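Side-chain contacts in epsilon (Streptococcus pyogenes, PDB 1GVN), which neutralises the zeta toxin as the antitoxin of a plasmid-borne type II toxin-antitoxin system that kills plasmid-free cells: residues A[22-27]-A[78-83]; A[9-14]-A[56-61]. All coordinates share one frame; numbering follows the deposited sequence.

Contact 1: residues A[22-27]-A[78-83]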
loop_
_atom_site.group_PDB
_atom_site.type_symbol
_atom_site.label_atom_id
_atom_site.label_comp_id
_atom_site.label_asym_id
_atom_site.label_seq_id
_atom_site.Cartn_x
_atom_site.Cartn_y
_atom_site.Cartn_z
ATOM N N TYR A 22 4.507 10.101 3.394
ATOM C CA TYR A 22 3.278 10.463 4.086
ATOM C C TYR A 22 3.001 11.957 3.917
ATOM O O TYR A 22 1.883 12.360 3.590
ATOM C CB TYR A 22 3.387 10.143 5.574
ATOM C CG TYR A 22 2.111 10.420 6.322
ATOM C CD1 TYR A 22 1.066 9.494 6.324
ATOM C CD2 TYR A 22 1.930 11.625 7.000
ATOM C CE1 TYR A 22 -0.140 9.766 6.988
ATOM C CE2 TYR A 22 0.735 11.906 7.661
ATOM C CZ TYR A 22 -0.292 10.976 7.652
ATOM O OH TYR A 22 -1.466 11.259 8.309
ATOM N N ASN A 23 4.025 12.774 4.143
ATOM C CA ASN A 23 3.866 14.218 4.018
ATOM C C ASN A 23 3.436 14.650 2.626
ATOM O O ASN A 23 2.628 15.558 2.489
ATOM C CB ASN A 23 5.150 14.944 4.431
ATOM C CG ASN A 23 5.353 14.937 5.934
ATOM O OD1 ASN A 23 4.385 14.907 6.690
ATOM N ND2 ASN A 23 6.609 14.974 6.377
ATOM N N ARG A 24 3.965 13.995 1.597
ATOM C CA ARG A 24 3.586 14.315 0.224
ATOM C C ARG A 24 2.087 14.080 0.075
ATOM O O ARG A 24 1.357 14.923 -0.444
ATOM C CB ARG A 24 4.343 13.419 -0.764
ATOM C CG ARG A 24 3.918 13.578 -2.224
ATOM C CD ARG A 24 4.669 12.596 -3.122
ATOM N NE ARG A 24 6.113 12.766 -2.995
ATOM C CZ ARG A 24 6.966 11.784 -2.712
ATOM N NH1 ARG A 24 6.528 10.545 -2.527
ATOM N NH2 ARG A 24 8.260 12.046 -2.590
ATOM N N VAL A 25 1.632 12.921 0.537
ATOM C CA VAL A 25 0.222 12.572 0.451
ATOM C C VAL A 25 -0.650 13.495 1.299
ATOM O O VAL A 25 -1.698 13.961 0.841
ATOM C CB VAL A 25 -0.009 11.110 0.878
ATOM C CG1 VAL A 25 -1.495 10.772 0.803
ATOM C CG2 VAL A 25 0.785 10.180 -0.031
ATOM N N LEU A 26 -0.228 13.754 2.534
ATOM C CA LEU A 26 -0.990 14.639 3.410
ATOM C C LEU A 26 -1.117 16.019 2.766
ATOM O O LEU A 26 -2.210 16.586 2.708
ATOM C CB LEU A 26 -0.303 14.784 4.774
ATOM C CG LEU A 26 -1.009 15.750 5.742
ATOM C CD1 LEU A 26 -2.413 15.235 6.087
ATOM C CD2 LEU A 26 -0.176 15.897 7.007
ATOM N N ASN A 27 0.001 16.557 2.285
ATOM C CA ASN A 27 -0.015 17.873 1.648
ATOM C C ASN A 27 -1.010 17.952 0.504
ATOM O O ASN A 27 -1.751 18.928 0.377
ATOM C CB ASN A 27 1.376 18.247 1.126
ATOM C CG ASN A 27 2.123 19.158 2.076
ATOM O OD1 ASN A 27 1.522 20.012 2.729
ATOM N ND2 ASN A 27 3.442 18.993 2.149
ATOM N N ARG A 78 7.106 5.578 -4.913
ATOM C CA ARG A 78 6.893 5.522 -6.356
ATOM C C ARG A 78 5.418 5.699 -6.712
ATOM O O ARG A 78 5.070 6.505 -7.567
ATOM C CB ARG A 78 7.379 4.178 -6.918
ATOM C CG ARG A 78 8.895 3.968 -6.877
ATOM C CD ARG A 78 9.283 2.731 -7.679
ATOM N NE ARG A 78 8.826 1.482 -7.065
ATOM C CZ ARG A 78 9.526 0.783 -6.174
ATOM N NH1 ARG A 78 10.722 1.204 -5.786
ATOM N NH2 ARG A 78 9.034 -0.342 -5.674
ATOM N N TYR A 79 4.558 4.934 -6.052
ATOM C CA TYR A 79 3.125 4.992 -6.319
ATOM C C TYR A 79 2.482 6.354 -6.049
ATOM O O TYR A 79 1.679 6.831 -6.851
ATOM C CB TYR A 79 2.397 3.916 -5.507
ATOM C CG TYR A 79 0.898 3.933 -5.702
ATOM C CD1 TYR A 79 0.330 3.631 -6.941
ATOM C CD2 TYR A 79 0.048 4.288 -4.656
ATOM C CE1 TYR A 79 -1.053 3.689 -7.130
ATOM C CE2 TYR A 79 -1.326 4.349 -4.831
ATOM C CZ TYR A 79 -1.869 4.053 -6.067
ATOM O OH TYR A 79 -3.221 4.174 -6.242
ATOM N N SER A 80 2.830 6.980 -4.927
ATOM C CA SER A 80 2.253 8.277 -4.586
ATOM C C SER A 80 2.554 9.321 -5.661
ATOM O O SER A 80 1.689 10.128 -6.012
ATOM C CB SER A 80 2.772 8.765 -3.225
ATOM O OG SER A 80 4.175 8.936 -3.229
ATOM N N LYS A 81 3.774 9.300 -6.188
ATOM C CA LYS A 81 4.158 10.254 -7.219
ATOM C C LYS A 81 3.275 10.132 -8.457
ATOM O O LYS A 81 3.104 11.100 -9.196
ATOM C CB LYS A 81 5.624 10.055 -7.608
ATOM C CG LYS A 81 6.604 10.341 -6.489
ATOM C CD LYS A 81 8.042 10.180 -6.966
ATOM C CE LYS A 81 9.028 10.459 -5.845
ATOM N NZ LYS A 81 10.433 10.255 -6.290
ATOM N N GLN A 82 2.710 8.947 -8.676
ATOM C CA GLN A 82 1.849 8.714 -9.833
ATOM C C GLN A 82 0.396 9.138 -9.602
ATOM O O GLN A 82 -0.184 9.851 -10.418
ATOM C CB GLN A 82 1.871 7.229 -10.232
ATOM C CG GLN A 82 1.135 6.939 -11.542
ATOM C CD GLN A 82 1.061 5.460 -11.887
ATOM O OE1 GLN A 82 2.021 4.713 -11.697
ATOM N NE2 GLN A 82 -0.082 5.036 -12.422
ATOM N N VAL A 83 -0.192 8.698 -8.496
ATOM C CA VAL A 83 -1.586 9.021 -8.204
ATOM C C VAL A 83 -1.878 10.484 -7.911
ATOM O O VAL A 83 -2.987 10.958 -8.163
ATOM C CB VAL A 83 -2.118 8.196 -7.029
ATOM C CG1 VAL A 83 -2.251 6.759 -7.441
ATOM C CG2 VAL A 83 -1.189 8.328 -5.836
#
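A first torsion of 174°, which turns CG away from the backbone N, and a bend at chi3 bring the Arg24 guanidinium from helix 5-31 to Ser80 and Lys81 on helix 63-83. These are the first and third helices of a three-helix bundle, and here they run nearly parallel: the axes of segments 22-27 and 78-83 differ by 19° in direction and approach to 10.2 Å.

Arg24 NH1 donates to Ser80 OG over 2.9 Å. The oxygen lies close to the guanidinium plane, but the bond is bent, with an N-H...O angle of 144°. Ser80 OG is also hydrogen-bonded to the backbone carbonyls of Met76 and Asn77, four and three residues earlier in its own helix, while Arg24 NH1 has a stronger partner in the side-chain oxygen of Asn77. NH1 is thus gripped by two side-chain oxygens of helix 63-83, Ser80 OG and Asn77 OD1.

Lys81, extended beyond CG, crosses Arg24 obliquely and sets CE over one face of the guanidinium, toward the rim, 3.7 Å from Arg24 NH2. Outside the two segments, Lys81 NZ pairs with an acidic side chain of the chain of another protein, which probably eases the approach of two like charges. On the buried side, Val25 also packs on Leu47 and Leu50 of helix 42-54, and its methyl CG2 meets Ser80 CB at 4.0 Å.

Contact 2: residues A[9-14]-A[56-61]; sequences FEIEII and VNLFDY
An Asx turn opens the one-turn 3-10 segment 58-60, in the connection between helices 42-54 and 63-83, and the turn presents Leu58 and Phe59 to Ile11 of helix 5-31. Asn57 OD1 accepts from Phe59 N at 3.1 Å. The N-H...O angle is 146°, yet the donor sits well above the carbonyl plane, 68° out of it, instead of on a lone pair.

Across from this turn, the contact rests on apolar side chains. Ile11 continues through CG1 in an extended chain (chi2 178°), which carries CD1 out to meet both loop residues. There CD1 comes within 3.6 Å of Leu58 O and also within 3.6 Å of Phe59 CD1. The Phe59 side chain crosses that of Ile11 at about a right angle, and the methyl approaches the ring obliquely. Leu58 and Ile11 instead slide past each other in opposite directions, with Ile11 CD1 4.0 Å from Leu58 CB. One turn further along the helix, Ile14 takes over: its CG2 meets Leu58 CD1 tip to tip at 3.8 Å. Leu58 CD1 therefore touches branches of two helix residues, being 4.1 Å from Ile11 CG2 as well.

The carbonyl of Leu58, brushed by the Ile11 methyl, is also used within the loop, where it accepts from Tyr61 N at 3.2 Å. Tyr61 in turn packs on Leu66 and Val69 of helix 63-83, and its hydroxyl is hydrogen-bonded to the backbone oxygen of Gln40 of the second subunit. Phe59 also packs on a basic side chain of the chain of another protein. This is how an interhelical connection of a three-helix bundle is laid on the first helix: an Asx turn leads into a short 3-10 turn whose leucine packs against it.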
loop_
_atom_site.group_PDB
_atom_site.type_symbol
_atom_site.label_atom_id
_atom_site.label_comp_id
_atom_site.label_asym_id
_atom_site.label_seq_id
_atom_site.Cartn_x
_atom_site.Cartn_y
_atom_site.Cartn_z
ATOM N N PHE A 9 19.760 1.410 12.109
ATOM C CA PHE A 9 20.000 2.212 10.915
ATOM C C PHE A 9 18.844 2.030 9.927
ATOM O O PHE A 9 18.362 2.996 9.327
ATOM C CB PHE A 9 21.328 1.809 10.260
ATOM C CG PHE A 9 21.695 2.648 9.065
ATOM C CD1 PHE A 9 21.210 2.335 7.800
ATOM C CD2 PHE A 9 22.518 3.762 9.208
ATOM C CE1 PHE A 9 21.541 3.118 6.692
ATOM C CE2 PHE A 9 22.854 4.553 8.106
ATOM C CZ PHE A 9 22.364 4.231 6.849
ATOM N N GLU A 10 18.402 0.788 9.767
ATOM C CA GLU A 10 17.293 0.491 8.865
ATOM C C GLU A 10 16.069 1.284 9.321
ATOM O O GLU A 10 15.362 1.875 8.509
ATOM C CB GLU A 10 16.970 -1.003 8.898
ATOM C CG GLU A 10 16.088 -1.478 7.747
ATOM C CD GLU A 10 16.807 -1.444 6.409
ATOM O OE1 GLU A 10 18.049 -1.291 6.404
ATOM O OE2 GLU A 10 16.138 -1.582 5.363
ATOM N N ILE A 11 15.825 1.296 10.628
ATOM C CA ILE A 11 14.688 2.018 11.183
ATOM C C ILE A 11 14.804 3.526 10.961
ATOM O O ILE A 11 13.809 4.194 10.677
ATOM C CB ILE A 11 14.529 1.717 12.693
ATOM C CG1 ILE A 11 14.079 0.259 12.871
ATOM C CG2 ILE A 11 13.532 2.687 13.327
ATOM C CD1 ILE A 11 13.926 -0.188 14.310
ATOM N N GLU A 12 16.013 4.063 11.080
ATOM C CA GLU A 12 16.215 5.492 10.877
ATOM C C GLU A 12 15.890 5.870 9.433
ATOM O O GLU A 12 15.295 6.918 9.173
ATOM C CB GLU A 12 17.658 5.882 11.210
ATOM C CG GLU A 12 17.915 7.385 11.194
ATOM C CD GLU A 12 18.557 7.875 9.902
ATOM O OE1 GLU A 12 18.050 7.545 8.807
ATOM O OE2 GLU A 12 19.571 8.605 9.982
ATOM N N ILE A 13 16.285 5.019 8.494
ATOM C CA ILE A 13 16.020 5.285 7.081
ATOM C C ILE A 13 14.517 5.189 6.818
ATOM O O ILE A 13 13.941 6.051 6.155
ATOM C CB ILE A 13 16.776 4.285 6.170
ATOM C CG1 ILE A 13 18.289 4.467 6.339
ATOM C CG2 ILE A 13 16.383 4.493 4.708
ATOM C CD1 ILE A 13 18.807 5.843 5.952
ATOM N N ILE A 14 13.883 4.145 7.345
ATOM C CA ILE A 14 12.444 3.972 7.172
ATOM C C ILE A 14 11.695 5.205 7.666
ATOM O O ILE A 14 10.842 5.739 6.965
ATOM C CB ILE A 14 11.910 2.745 7.950
ATOM C CG1 ILE A 14 12.402 1.456 7.294
ATOM C CG2 ILE A 14 10.370 2.773 7.994
ATOM C CD1 ILE A 14 12.105 0.217 8.099
ATOM N N VAL A 56 2.564 0.739 13.243
ATOM C CA VAL A 56 3.402 -0.357 13.722
ATOM C C VAL A 56 4.614 0.057 14.547
ATOM O O VAL A 56 5.150 1.154 14.383
ATOM C CB VAL A 56 3.909 -1.222 12.550
ATOM C CG1 VAL A 56 2.732 -1.723 11.724
ATOM C CG2 VAL A 56 4.856 -0.420 11.689
ATOM N N ASN A 57 5.038 -0.834 15.439
ATOM C CA ASN A 57 6.221 -0.587 16.265
ATOM C C ASN A 57 7.393 -1.306 15.616
ATOM O O ASN A 57 7.548 -2.520 15.768
ATOM C CB ASN A 57 6.035 -1.119 17.683
ATOM C CG ASN A 57 7.345 -1.160 18.452
ATOM O OD1 ASN A 57 8.199 -0.291 18.279
ATOM N ND2 ASN A 57 7.511 -2.166 19.301
ATOM N N LEU A 58 8.219 -0.548 14.901
ATOM C CA LEU A 58 9.359 -1.109 14.196
ATOM C C LEU A 58 10.401 -1.753 15.096
ATOM O O LEU A 58 11.191 -2.569 14.636
ATOM C CB LEU A 58 10.023 -0.031 13.335
ATOM C CG LEU A 58 9.111 0.655 12.313
ATOM C CD1 LEU A 58 9.881 1.774 11.610
ATOM C CD2 LEU A 58 8.598 -0.372 11.302
ATOM N N PHE A 59 10.405 -1.396 16.376
ATOM C CA PHE A 59 11.383 -1.965 17.293
ATOM C C PHE A 59 11.109 -3.427 17.611
ATOM O O PHE A 59 11.944 -4.109 18.205
ATOM C CB PHE A 59 11.430 -1.139 18.582
ATOM C CG PHE A 59 11.846 0.285 18.361
ATOM C CD1 PHE A 59 13.068 0.575 17.766
ATOM C CD2 PHE A 59 10.998 1.332 18.702
ATOM C CE1 PHE A 59 13.443 1.889 17.506
ATOM C CE2 PHE A 59 11.358 2.648 18.448
ATOM C CZ PHE A 59 12.587 2.929 17.846
ATOM N N ASP A 60 9.948 -3.913 17.193
ATOM C CA ASP A 60 9.560 -5.297 17.444
ATOM C C ASP A 60 9.827 -6.186 16.228
ATOM O O ASP A 60 9.662 -7.407 16.293
ATOM C CB ASP A 60 8.071 -5.335 17.821
ATOM C CG ASP A 60 7.546 -6.745 18.023
ATOM O OD1 ASP A 60 8.135 -7.495 18.831
ATOM O OD2 ASP A 60 6.533 -7.098 17.376
ATOM N N TYR A 61 10.259 -5.572 15.129
ATOM C CA TYR A 61 10.523 -6.298 13.889
ATOM C C TYR A 61 11.933 -6.841 13.714
ATOM O O TYR A 61 12.906 -6.260 14.192
ATOM C CB TYR A 61 10.211 -5.409 12.680
ATOM C CG TYR A 61 8.742 -5.225 12.375
ATOM C CD1 TYR A 61 7.757 -5.831 13.158
ATOM C CD2 TYR A 61 8.335 -4.460 11.284
ATOM C CE1 TYR A 61 6.404 -5.680 12.858
ATOM C CE2 TYR A 61 6.989 -4.304 10.978
ATOM C CZ TYR A 61 6.029 -4.916 11.767
ATOM O OH TYR A 61 4.694 -4.762 11.460
#

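How the contacts relate
Contacts 1 and 2 share helix 5-31 but use it on opposite sides of the chain's centre, their own centres about 21 Å apart and their nearest atoms about 8 Å apart. Contact 1 lies nearer the middle of the chain and joins two helices; contact 2 joins a helix to the connection that follows helix 42-54. Both are partly buried, yet their chemistry differs. The helix pair is bridged by a polar arginine-serine bond beside a single methyl contact, whereas the helix-to-loop pair is apolar across the interface, the loop's hydrogen bonds being spent within itself and on the second subunit. Residues of both contacts also reach the second subunit and the chain of another protein.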